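PDB 6T0Q: lectin, which binds galactose-type sugars, N-acetylgalactosamine among them, and carries two calcium sites in its mainly beta-stranded, carbohydrate-binding-module-like chain. Local coordinates for residues S33-G39 and A173-Y179; R53-K57 and P157-L162; F218-Q224 and T271-I277. One frame throughout, in Å; residues are numbered along the deposited sequence.

Overall arrangement
From the N terminus the chain enters the first half of the fold. Strand 34-37 waits there for strand 174-178, and their pairing, contact 1, closes a long loop. Contact 2 lies wholly within that loop. It joins strand 51-60, the next strand in the chain, to the 157-162 loop. The two contacts touch, since Trp37 packs on Phe55 and Arg53, and Ile36 on Phe55. Contact 3 opens only after contact 1 has closed. It pairs strand 214-222 with strand 273-281 in the second half of the chain. It stands on the opposite side of the chain's centre, about 42 Å from contact 1 and about 37 Å from contact 2, centre to centre.

Contact 1: residues S33-G39 and A173-Y179; sequences SKWIWTG and AAVQGAY
Backbone bonds join Trp35 and Trp37 to the antiparallel strand 174-178. Trp37 and Ala174 form a regular hydrogen-bonded pair, with Trp37 N 3.0 Å from Ala174 O. Beyond the Ile36-Val175 pair, Gln176 and Gly177 stand opposite Trp35, as in a beta bulge. Gln176 N donates to Trp35 O at 2.7 Å, while Trp35 N donates to Gly177 O at 2.9 Å. These two bonds carry the pairing past the irregularity.

Apolar contacts lie on both faces. Gln176 CG rests 3.6 Å from Trp37 CB on one. On the other, Ile36 CD1 meets Ala173 CB at 3.9 Å. The Trp35 ring turns its edge to the carbonyls of Gly177 and Ala178. The tryptophan side of this two-stranded ribbon lies close to the calcium ligands Asp77 and Asn118.

At the Ser33-Tyr179 end, one water accepts from Trp35 NE1 at 2.8 Å and also lies at Tyr179 O. A second water links Ser33 O with Tyr179 N.

The amide of Gln176 adds a bond within its own strand. Its chain bends at chi2 (-61°) and turns back. Gln176 NE2 then reaches Ala174 O at 3.1 Å, nearly straight at 174°. Gln176 OE1 bonds to Gly45 N. Trp37 N approaches Ala174 O from the opposite face of the carbonyl plane, so two donors grip this oxygen and fix the Gln176 amide against Trp37.

Contact 2: residues R53-K57 and P157-L162; sequences RPFRK and PENFQL
Arg56 and Phe160 carry the contact, one through its guanidinium and the other through its ring and carbonyl.

The polar part rests on a single nitrogen. Arg56 NH1 donates to Phe160 O at 2.8 Å and to Leu162 O at 2.9 Å. Both oxygens lie at the guanidinium edge, close to its plane. The bond to Phe160 O has an angle of 159° at the hydrogen; the donor to Leu162 O sits above the plane of that carbonyl. A bend at chi3 (56°) swings the guanidinium over to these carbonyls. Arg56 NE is held by a salt bridge to Asp167, which should limit rotation of the group.

The apolar part centres on the Phe160 ring. Pro54 CB comes 3.5 Å from Phe160 CD2, approaching the ring obliquely. Arg56 CG lies 4.2 Å from the same CD2. Pro54 CG also meets Pro157 CD at 4.2 Å. Ala113 and Ala115 of strand 109-118 touch the ring as well.

Backbone bonds shape the loop. A type II turn runs from Pro157 to Phe160, closed by Phe160 N to Pro157 O at 3.1 Å. A type I turn from Asn159 to Leu162 overlaps it and is closed by Leu162 N to Asn159 O at 3.0 Å.

This is a pair of overlapping beta turns laid against strand 51-60 of an antiparallel sheet. A bound N-acetylglucosamine lies about 4 Å (nearest atoms) from the Arg56 side chain, probably the one in the pocket of Asn58 and Thr60, consistent with an N-glycan at Asn58.

Contact 3: residues F218-Q224 and T271-I277; sequences FRKTVNQ and TFNTFAI
Asn223 lies across Phe272 and reaches the backbone of Thr271. Its CB is 3.7 Å from Phe272 CD2. CG comes closer to that carbon, at 3.5 Å, with the amide and ring planes 54° apart. At the tip the two atoms part. ND2 donates to Thr271 O at 2.7 Å, from above the carbonyl plane, with Thr271 O in the plane of the amide. OD1 also passes Phe272 CD2, and accepts a hydrogen bond from Asn223 of the second subunit. A chi1 of 173° carries the amide out beside the Phe272 ring, where ND2 meets Thr271 O.

Phe272 is covered by a second side chain. Thr221 CG2 sits over one face of the ring, 3.8 Å from its centroid, in a CH-pi contact. The OG1 atoms of Thr221 and Thr274 share a hydrogen bond of 2.9 Å across a non-hydrogen-bonded pair. Thr274 CG2 in turn lies over one face of the Arg219 guanidinium, 3.6 Å from NH2. That guanidinium is gripped by Glu327 and by the carbonyls of Phe320, Pro322 and Pro323.

Along the backbone the antiparallel strands pair regularly. Phe218 with Ile277, Lys220 with Phe275 and Val222 with Asn273 each exchange two backbone bonds. A water bridges Val222 O and Asn273 ND2, 2.8 Å from the former. Asn273 OD1 bonds to Asn247 ND2, and Asn273 ND2 also to His269 O.

Phe272 also meets Phe272 of the second subunit, and Cys225, two residues beyond Asn223, forms an interchain disulfide. The split amide of Asn223 thus ties the strand ends, through ND2, to the dimer interface, through OD1.

Contact 1: residues S33-G39 and A173-Y179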
loop_
_atom_site.group_PDB
_atom_site.type_symbol
_atom_site.label_atom_id
_atom_site.label_comp_id
_atom_site.label_asym_id
_atom_site.label_seq_id
_atom_site.Cartn_x
_atom_site.Cartn_y
_atom_site.Cartn_z
ATOM N N SER A 33 -5.210 8.454 -39.219
ATOM C CA SER A 33 -4.184 7.429 -39.300
ATOM C C SER A 33 -4.096 6.850 -40.710
ATOM O O SER A 33 -5.026 6.967 -41.514
ATOM C CB SER A 33 -4.468 6.317 -38.281
ATOM O OG SER A 33 -3.423 5.355 -38.295
ATOM N N LYS A 34 -2.961 6.204 -40.999
ATOM C CA LYS A 34 -2.726 5.550 -42.280
ATOM C C LYS A 34 -2.431 4.064 -42.093
ATOM O O LYS A 34 -1.836 3.648 -41.094
ATOM C CB LYS A 34 -1.541 6.186 -43.044
ATOM C CG LYS A 34 -1.513 7.727 -43.075
ATOM C CD LYS A 34 -2.704 8.286 -43.830
ATOM C CE LYS A 34 -2.670 9.822 -43.885
ATOM N NZ LYS A 34 -3.980 10.368 -44.357
ATOM N N TRP A 35 -2.856 3.273 -43.074
ATOM C CA TRP A 35 -2.421 1.886 -43.196
ATOM C C TRP A 35 -0.989 1.850 -43.720
ATOM O O TRP A 35 -0.659 2.561 -44.674
ATOM C CB TRP A 35 -3.338 1.136 -44.167
ATOM C CG TRP A 35 -4.738 0.976 -43.671
ATOM C CD1 TRP A 35 -5.825 1.748 -43.987
ATOM C CD2 TRP A 35 -5.204 -0.031 -42.768
ATOM N NE1 TRP A 35 -6.941 1.279 -43.320
ATOM C CE2 TRP A 35 -6.582 0.190 -42.566
ATOM C CE3 TRP A 35 -4.583 -1.097 -42.101
ATOM C CZ2 TRP A 35 -7.353 -0.617 -41.725
ATOM C CZ3 TRP A 35 -5.353 -1.899 -41.262
ATOM C CH2 TRP A 35 -6.719 -1.653 -41.084
ATOM N N ILE A 36 -0.135 1.015 -43.124
ATOM C CA ILE A 36 1.218 0.883 -43.653
ATOM C C ILE A 36 1.571 -0.582 -43.850
ATOM O O ILE A 36 1.061 -1.478 -43.165
ATOM C CB ILE A 36 2.282 1.567 -42.771
ATOM C CG1 ILE A 36 2.306 0.959 -41.365
ATOM C CG2 ILE A 36 2.061 3.077 -42.752
ATOM C CD1 ILE A 36 3.380 1.591 -40.454
ATOM N N TRP A 37 2.450 -0.810 -44.818
ATOM C CA TRP A 37 3.098 -2.098 -45.016
ATOM C C TRP A 37 4.482 -1.792 -45.588
ATOM O O TRP A 37 5.007 -0.687 -45.404
ATOM C CB TRP A 37 2.208 -3.010 -45.890
ATOM C CG TRP A 37 2.606 -4.452 -45.828
ATOM C CD1 TRP A 37 3.197 -5.184 -46.820
ATOM C CD2 TRP A 37 2.481 -5.333 -44.698
ATOM N NE1 TRP A 37 3.430 -6.467 -46.384
ATOM C CE2 TRP A 37 3.001 -6.583 -45.087
ATOM C CE3 TRP A 37 1.967 -5.185 -43.400
ATOM C CZ2 TRP A 37 3.025 -7.689 -44.224
ATOM C CZ3 TRP A 37 1.986 -6.288 -42.541
ATOM C CH2 TRP A 37 2.515 -7.524 -42.962
ATOM N N THR A 38 5.074 -2.761 -46.290
ATOM C CA THR A 38 6.453 -2.641 -46.756
ATOM C C THR A 38 6.578 -2.029 -48.142
ATOM O O THR A 38 7.637 -1.490 -48.473
ATOM C CB THR A 38 7.128 -4.016 -46.801
ATOM O OG1 THR A 38 6.396 -4.877 -47.679
ATOM C CG2 THR A 38 7.218 -4.634 -45.401
ATOM N N GLY A 39 5.561 -2.148 -48.985
ATOM C CA GLY A 39 5.734 -1.763 -50.369
ATOM C C GLY A 39 6.359 -2.833 -51.234
ATOM O O GLY A 39 6.698 -2.555 -52.390
ATOM N N ALA A 173 8.363 2.777 -44.052
ATOM C CA ALA A 173 7.121 2.071 -44.346
ATOM C C ALA A 173 6.407 2.722 -45.532
ATOM O O ALA A 173 6.572 3.915 -45.806
ATOM C CB ALA A 173 6.209 2.066 -43.106
ATOM N N ALA A 174 5.605 1.933 -46.249
ATOM C CA ALA A 174 4.871 2.424 -47.411
ATOM C C ALA A 174 3.380 2.474 -47.091
ATOM O O ALA A 174 2.790 1.463 -46.684
ATOM C CB ALA A 174 5.125 1.553 -48.647
ATOM N N VAL A 175 2.779 3.650 -47.281
ATOM C CA VAL A 175 1.367 3.851 -46.969
ATOM C C VAL A 175 0.511 3.024 -47.919
ATOM O O VAL A 175 0.671 3.092 -49.144
ATOM C CB VAL A 175 1.012 5.344 -47.043
ATOM C CG1 VAL A 175 -0.512 5.549 -46.984
ATOM C CG2 VAL A 175 1.715 6.113 -45.910
ATOM N N GLN A 176 -0.394 2.219 -47.349
ATOM C CA GLN A 176 -1.322 1.392 -48.118
ATOM C C GLN A 176 -2.691 2.030 -48.312
ATOM O O GLN A 176 -3.470 1.545 -49.143
ATOM C CB GLN A 176 -1.525 0.032 -47.430
ATOM C CG GLN A 176 -0.227 -0.756 -47.260
ATOM C CD GLN A 176 0.412 -1.060 -48.594
ATOM O OE1 GLN A 176 -0.169 -1.777 -49.415
ATOM N NE2 GLN A 176 1.602 -0.503 -48.830
ATOM N N GLY A 177 -3.010 3.070 -47.556
ATOM C CA GLY A 177 -4.307 3.715 -47.663
ATOM C C GLY A 177 -4.533 4.606 -46.462
ATOM O O GLY A 177 -3.740 4.635 -45.516
ATOM N N ALA A 178 -5.628 5.360 -46.523
ATOM C CA ALA A 178 -6.008 6.254 -45.436
ATOM C C ALA A 178 -7.272 5.727 -44.773
ATOM O O ALA A 178 -7.888 4.764 -45.235
ATOM C CB ALA A 178 -6.223 7.693 -45.942
ATOM N N TYR A 179 -7.651 6.368 -43.666
ATOM C CA TYR A 179 -8.824 5.926 -42.914
ATOM C C TYR A 179 -10.051 5.849 -43.812
ATOM O O TYR A 179 -10.753 4.834 -43.851
ATOM C CB TYR A 179 -9.069 6.889 -41.748
ATOM C CG TYR A 179 -10.352 6.658 -40.983
ATOM C CD1 TYR A 179 -10.447 5.633 -40.047
ATOM C CD2 TYR A 179 -11.457 7.486 -41.177
ATOM C CE1 TYR A 179 -11.621 5.426 -39.334
ATOM C CE2 TYR A 179 -12.627 7.292 -40.473
ATOM C CZ TYR A 179 -12.701 6.264 -39.552
ATOM O OH TYR A 179 -13.864 6.068 -38.850
HETATM O O HOH W 1 -6.349 8.989 -42.505
HETATM O O HOH W 2 -9.402 2.403 -43.829
#

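Contact 2: residues R53-K57 and P157-L162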
loop_
_atom_site.group_PDB
_atom_site.type_symbol
_atom_site.label_atom_id
_atom_site.label_comp_id
_atom_site.label_asym_id
_atom_site.label_seq_id
_atom_site.Cartn_x
_atom_site.Cartn_y
_atom_site.Cartn_z
ATOM N N ARG A 53 6.166 -8.849 -40.835
ATOM C CA ARG A 53 7.023 -7.695 -41.107
ATOM C C ARG A 53 7.081 -6.763 -39.903
ATOM O O ARG A 53 6.061 -6.576 -39.221
ATOM C CB ARG A 53 6.505 -6.926 -42.341
ATOM C CG ARG A 53 6.570 -7.736 -43.646
ATOM C CD ARG A 53 8.030 -8.011 -44.012
ATOM N NE ARG A 53 8.199 -8.655 -45.318
ATOM C CZ ARG A 53 8.561 -9.926 -45.481
ATOM N NH1 ARG A 53 8.777 -10.700 -44.424
ATOM N NH2 ARG A 53 8.708 -10.421 -46.701
ATOM N N PRO A 54 8.245 -6.175 -39.614
ATOM C CA PRO A 54 8.368 -5.249 -38.484
ATOM C C PRO A 54 8.084 -3.802 -38.856
ATOM O O PRO A 54 8.340 -3.356 -39.975
ATOM C CB PRO A 54 9.843 -5.394 -38.085
ATOM C CG PRO A 54 10.533 -5.589 -39.407
ATOM C CD PRO A 54 9.551 -6.413 -40.265
ATOM N N PHE A 55 7.571 -3.063 -37.871
ATOM C CA PHE A 55 7.314 -1.630 -37.995
ATOM C C PHE A 55 7.696 -0.960 -36.683
ATOM O O PHE A 55 7.327 -1.450 -35.613
ATOM C CB PHE A 55 5.839 -1.364 -38.346
ATOM C CG PHE A 55 5.411 -2.052 -39.613
ATOM C CD1 PHE A 55 5.602 -1.438 -40.846
ATOM C CD2 PHE A 55 4.892 -3.335 -39.577
ATOM C CE1 PHE A 55 5.256 -2.086 -42.030
ATOM C CE2 PHE A 55 4.524 -3.995 -40.752
ATOM C CZ PHE A 55 4.718 -3.372 -41.984
ATOM N N ARG A 56 8.434 0.149 -36.772
ATOM C CA ARG A 56 9.007 0.818 -35.608
ATOM C C ARG A 56 8.914 2.322 -35.776
ATOM O O ARG A 56 9.106 2.847 -36.875
ATOM C CB ARG A 56 10.499 0.504 -35.416
ATOM C CG ARG A 56 10.838 -0.745 -34.681
ATOM C CD ARG A 56 12.357 -0.936 -34.722
ATOM N NE ARG A 56 13.102 0.213 -34.196
ATOM C CZ ARG A 56 13.874 0.167 -33.110
ATOM N NH1 ARG A 56 13.989 -0.966 -32.430
ATOM N NH2 ARG A 56 14.535 1.250 -32.702
ATOM N N LYS A 57 8.709 3.014 -34.657
ATOM C CA LYS A 57 8.771 4.472 -34.658
ATOM C C LYS A 57 9.157 4.950 -33.264
ATOM O O LYS A 57 8.492 4.599 -32.286
ATOM C CB LYS A 57 7.435 5.042 -35.093
ATOM C CG LYS A 57 7.245 6.500 -34.831
ATOM C CD LYS A 57 7.772 7.361 -35.936
ATOM C CE LYS A 57 7.150 8.742 -35.808
ATOM N NZ LYS A 57 7.772 9.722 -36.711
ATOM N N PRO A 157 13.639 -9.003 -37.245
ATOM C CA PRO A 157 14.855 -9.528 -36.616
ATOM C C PRO A 157 14.620 -9.799 -35.142
ATOM O O PRO A 157 13.684 -9.281 -34.527
ATOM C CB PRO A 157 15.884 -8.408 -36.814
ATOM C CG PRO A 157 15.320 -7.527 -37.868
ATOM C CD PRO A 157 13.830 -7.640 -37.764
ATOM N N GLU A 158 15.482 -10.641 -34.581
ATOM C CA GLU A 158 15.481 -10.862 -33.143
ATOM C C GLU A 158 15.558 -9.527 -32.419
ATOM O O GLU A 158 16.375 -8.672 -32.766
ATOM C CB GLU A 158 16.667 -11.741 -32.747
ATOM C CG GLU A 158 16.288 -12.892 -31.850
ATOM C CD GLU A 158 15.288 -13.818 -32.509
ATOM O OE1 GLU A 158 15.439 -14.088 -33.721
ATOM O OE2 GLU A 158 14.344 -14.265 -31.822
ATOM N N ASN A 159 14.676 -9.339 -31.436
ATOM C CA ASN A 159 14.680 -8.140 -30.596
ATOM C C ASN A 159 14.452 -6.860 -31.401
ATOM O O ASN A 159 14.901 -5.784 -31.002
ATOM C CB ASN A 159 15.988 -8.026 -29.803
ATOM C CG ASN A 159 16.189 -9.173 -28.832
ATOM O OD1 ASN A 159 15.226 -9.788 -28.372
ATOM N ND2 ASN A 159 17.445 -9.461 -28.508
ATOM N N PHE A 160 13.752 -6.942 -32.539
ATOM C CA PHE A 160 13.509 -5.725 -33.315
ATOM C C PHE A 160 12.754 -4.677 -32.503
ATOM O O PHE A 160 12.908 -3.476 -32.749
ATOM C CB PHE A 160 12.732 -6.045 -34.591
ATOM C CG PHE A 160 11.244 -6.067 -34.394
ATOM C CD1 PHE A 160 10.615 -7.193 -33.881
ATOM C CD2 PHE A 160 10.472 -4.955 -34.713
ATOM C CE1 PHE A 160 9.239 -7.217 -33.697
ATOM C CE2 PHE A 160 9.090 -4.972 -34.527
ATOM C CZ PHE A 160 8.478 -6.103 -34.023
ATOM N N GLN A 161 11.948 -5.109 -31.530
ATOM C CA GLN A 161 11.124 -4.202 -30.741
ATOM C C GLN A 161 11.894 -3.530 -29.619
ATOM O O GLN A 161 11.325 -2.687 -28.917
ATOM C CB GLN A 161 9.920 -4.951 -30.150
ATOM C CG GLN A 161 10.247 -5.864 -28.966
ATOM C CD GLN A 161 10.749 -7.234 -29.390
ATOM O OE1 GLN A 161 11.226 -7.417 -30.505
ATOM N NE2 GLN A 161 10.634 -8.208 -28.494
ATOM N N LEU A 162 13.175 -3.879 -29.429
ATOM C CA LEU A 162 13.925 -3.306 -28.318
ATOM C C LEU A 162 14.563 -1.986 -28.730
ATOM O O LEU A 162 14.994 -1.835 -29.880
ATOM C CB LEU A 162 15.013 -4.269 -27.828
ATOM C CG LEU A 162 14.510 -5.602 -27.271
ATOM C CD1 LEU A 162 15.652 -6.387 -26.618
ATOM C CD2 LEU A 162 13.368 -5.398 -26.288
#

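Contact 3: residues F218-Q224 and T271-I277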
loop_
_atom_site.group_PDB
_atom_site.type_symbol
_atom_site.label_atom_id
_atom_site.label_comp_id
_atom_site.label_asym_id
_atom_site.label_seq_id
_atom_site.Cartn_x
_atom_site.Cartn_y
_atom_site.Cartn_z
ATOM N N PHE A 218 -19.692 2.218 -2.006
ATOM C CA PHE A 218 -18.894 1.088 -2.467
ATOM C C PHE A 218 -17.437 1.519 -2.555
ATOM O O PHE A 218 -17.147 2.643 -2.970
ATOM C CB PHE A 218 -19.375 0.593 -3.841
ATOM C CG PHE A 218 -20.840 0.243 -3.869
ATOM C CD1 PHE A 218 -21.793 1.214 -4.129
ATOM C CD2 PHE A 218 -21.260 -1.051 -3.603
ATOM C CE1 PHE A 218 -23.146 0.902 -4.140
ATOM C CE2 PHE A 218 -22.610 -1.375 -3.601
ATOM C CZ PHE A 218 -23.557 -0.397 -3.878
ATOM N N ARG A 219 -16.524 0.623 -2.168
ATOM C CA ARG A 219 -15.101 0.938 -2.120
ATOM C C ARG A 219 -14.275 -0.211 -2.674
ATOM O O ARG A 219 -14.564 -1.381 -2.407
ATOM C CB ARG A 219 -14.628 1.226 -0.685
ATOM C CG ARG A 219 -15.109 2.542 -0.104
ATOM C CD ARG A 219 -14.746 2.639 1.381
ATOM N NE ARG A 219 -13.303 2.524 1.612
ATOM C CZ ARG A 219 -12.456 3.549 1.594
ATOM N NH1 ARG A 219 -12.897 4.782 1.349
ATOM N NH2 ARG A 219 -11.165 3.340 1.823
ATOM N N LYS A 220 -13.229 0.133 -3.418
ATOM C CA LYS A 220 -12.248 -0.836 -3.889
ATOM C C LYS A 220 -10.872 -0.187 -3.867
ATOM O O LYS A 220 -10.692 0.910 -4.405
ATOM C CB LYS A 220 -12.582 -1.335 -5.301
ATOM C CG LYS A 220 -11.539 -2.277 -5.907
ATOM C CD LYS A 220 -11.579 -3.667 -5.269
ATOM C CE LYS A 220 -10.546 -4.575 -5.932
ATOM N NZ LYS A 220 -10.510 -5.913 -5.306
ATOM N N THR A 221 -9.909 -0.859 -3.242
ATOM C CA THR A 221 -8.537 -0.378 -3.170
ATOM C C THR A 221 -7.624 -1.271 -3.996
ATOM O O THR A 221 -7.739 -2.497 -3.955
ATOM C CB THR A 221 -8.050 -0.348 -1.717
ATOM O OG1 THR A 221 -8.849 0.580 -0.983
ATOM C CG2 THR A 221 -6.577 0.077 -1.636
ATOM N N VAL A 222 -6.718 -0.660 -4.750
ATOM C CA VAL A 222 -5.648 -1.386 -5.422
ATOM C C VAL A 222 -4.333 -0.916 -4.813
ATOM O O VAL A 222 -4.073 0.291 -4.745
ATOM C CB VAL A 222 -5.676 -1.172 -6.949
ATOM C CG1 VAL A 222 -4.549 -1.959 -7.620
ATOM C CG2 VAL A 222 -7.043 -1.610 -7.514
ATOM N N ASN A 223 -3.514 -1.864 -4.358
ATOM C CA ASN A 223 -2.282 -1.485 -3.656
ATOM C C ASN A 223 -1.225 -2.541 -3.984
ATOM O O ASN A 223 -1.003 -3.493 -3.238
ATOM C CB ASN A 223 -2.527 -1.350 -2.149
ATOM C CG ASN A 223 -1.252 -1.127 -1.343
ATOM O OD1 ASN A 223 -1.137 -1.625 -0.220
ATOM N ND2 ASN A 223 -0.303 -0.373 -1.894
ATOM N N GLN A 224 -0.578 -2.376 -5.142
ATOM C CA GLN A 224 0.564 -3.216 -5.515
ATOM C C GLN A 224 1.825 -2.490 -5.054
ATOM O O GLN A 224 2.414 -1.700 -5.791
ATOM C CB GLN A 224 0.583 -3.481 -7.020
ATOM C CG GLN A 224 -0.713 -4.058 -7.588
ATOM C CD GLN A 224 -0.939 -5.516 -7.213
ATOM O OE1 GLN A 224 -0.032 -6.197 -6.741
ATOM N NE2 GLN A 224 -2.160 -6.002 -7.436
ATOM N N THR A 271 1.435 3.777 -5.591
ATOM C CA THR A 271 1.280 2.451 -4.995
ATOM C C THR A 271 -0.087 2.155 -4.383
ATOM O O THR A 271 -0.407 0.973 -4.219
ATOM C CB THR A 271 2.349 2.213 -3.915
ATOM O OG1 THR A 271 2.256 3.226 -2.902
ATOM C CG2 THR A 271 3.744 2.216 -4.531
ATOM N N PHE A 272 -0.904 3.155 -4.053
ATOM C CA PHE A 272 -2.127 2.911 -3.294
ATOM C C PHE A 272 -3.224 3.815 -3.834
ATOM O O PHE A 272 -3.107 5.040 -3.746
ATOM C CB PHE A 272 -1.880 3.169 -1.791
ATOM C CG PHE A 272 -3.019 2.759 -0.875
ATOM C CD1 PHE A 272 -4.175 3.524 -0.777
ATOM C CD2 PHE A 272 -2.900 1.635 -0.063
ATOM C CE1 PHE A 272 -5.213 3.151 0.089
ATOM C CE2 PHE A 272 -3.920 1.262 0.806
ATOM C CZ PHE A 272 -5.081 2.021 0.882
ATOM N N ASN A 273 -4.297 3.221 -4.365
ATOM C CA ASN A 273 -5.407 3.989 -4.925
ATOM C C ASN A 273 -6.736 3.372 -4.529
ATOM O O ASN A 273 -6.932 2.163 -4.686
ATOM C CB ASN A 273 -5.300 4.068 -6.454
ATOM C CG ASN A 273 -4.097 4.863 -6.892
ATOM O OD1 ASN A 273 -4.128 6.092 -6.897
ATOM N ND2 ASN A 273 -3.018 4.172 -7.231
ATOM N N THR A 274 -7.655 4.215 -4.055
ATOM C CA THR A 274 -8.968 3.785 -3.584
ATOM C C THR A 274 -10.056 4.402 -4.453
ATOM O O THR A 274 -10.148 5.630 -4.561
ATOM C CB THR A 274 -9.193 4.179 -2.121
ATOM O OG1 THR A 274 -8.340 3.401 -1.273
ATOM C CG2 THR A 274 -10.654 3.919 -1.731
ATOM N N PHE A 275 -10.883 3.554 -5.051
ATOM C CA PHE A 275 -12.022 3.984 -5.843
ATOM C C PHE A 275 -13.261 3.886 -4.966
ATOM O O PHE A 275 -13.488 2.854 -4.329
ATOM C CB PHE A 275 -12.155 3.114 -7.098
ATOM C CG PHE A 275 -10.906 3.119 -7.956
ATOM C CD1 PHE A 275 -9.849 2.269 -7.674
ATOM C CD2 PHE A 275 -10.783 3.993 -9.022
ATOM C CE1 PHE A 275 -8.684 2.286 -8.450
ATOM C CE2 PHE A 275 -9.624 4.018 -9.804
ATOM C CZ PHE A 275 -8.582 3.165 -9.519
ATOM N N ALA A 276 -14.047 4.959 -4.911
ATOM C CA ALA A 276 -15.230 4.969 -4.060
ATOM C C ALA A 276 -16.426 5.493 -4.832
ATOM O O ALA A 276 -16.306 6.431 -5.624
ATOM C CB ALA A 276 -15.011 5.807 -2.795
ATOM N N ILE A 277 -17.583 4.873 -4.603
ATOM C CA ILE A 277 -18.797 5.188 -5.341
ATOM C C ILE A 277 -19.918 5.435 -4.343
ATOM O O ILE A 277 -20.132 4.631 -3.432
ATOM C CB ILE A 277 -19.197 4.050 -6.301
ATOM C CG1 ILE A 277 -18.071 3.703 -7.279
ATOM C CG2 ILE A 277 -20.460 4.424 -7.062
ATOM C CD1 ILE A 277 -18.375 2.416 -8.083
HETATM O O HOH W 3 -3.087 1.296 -7.112
#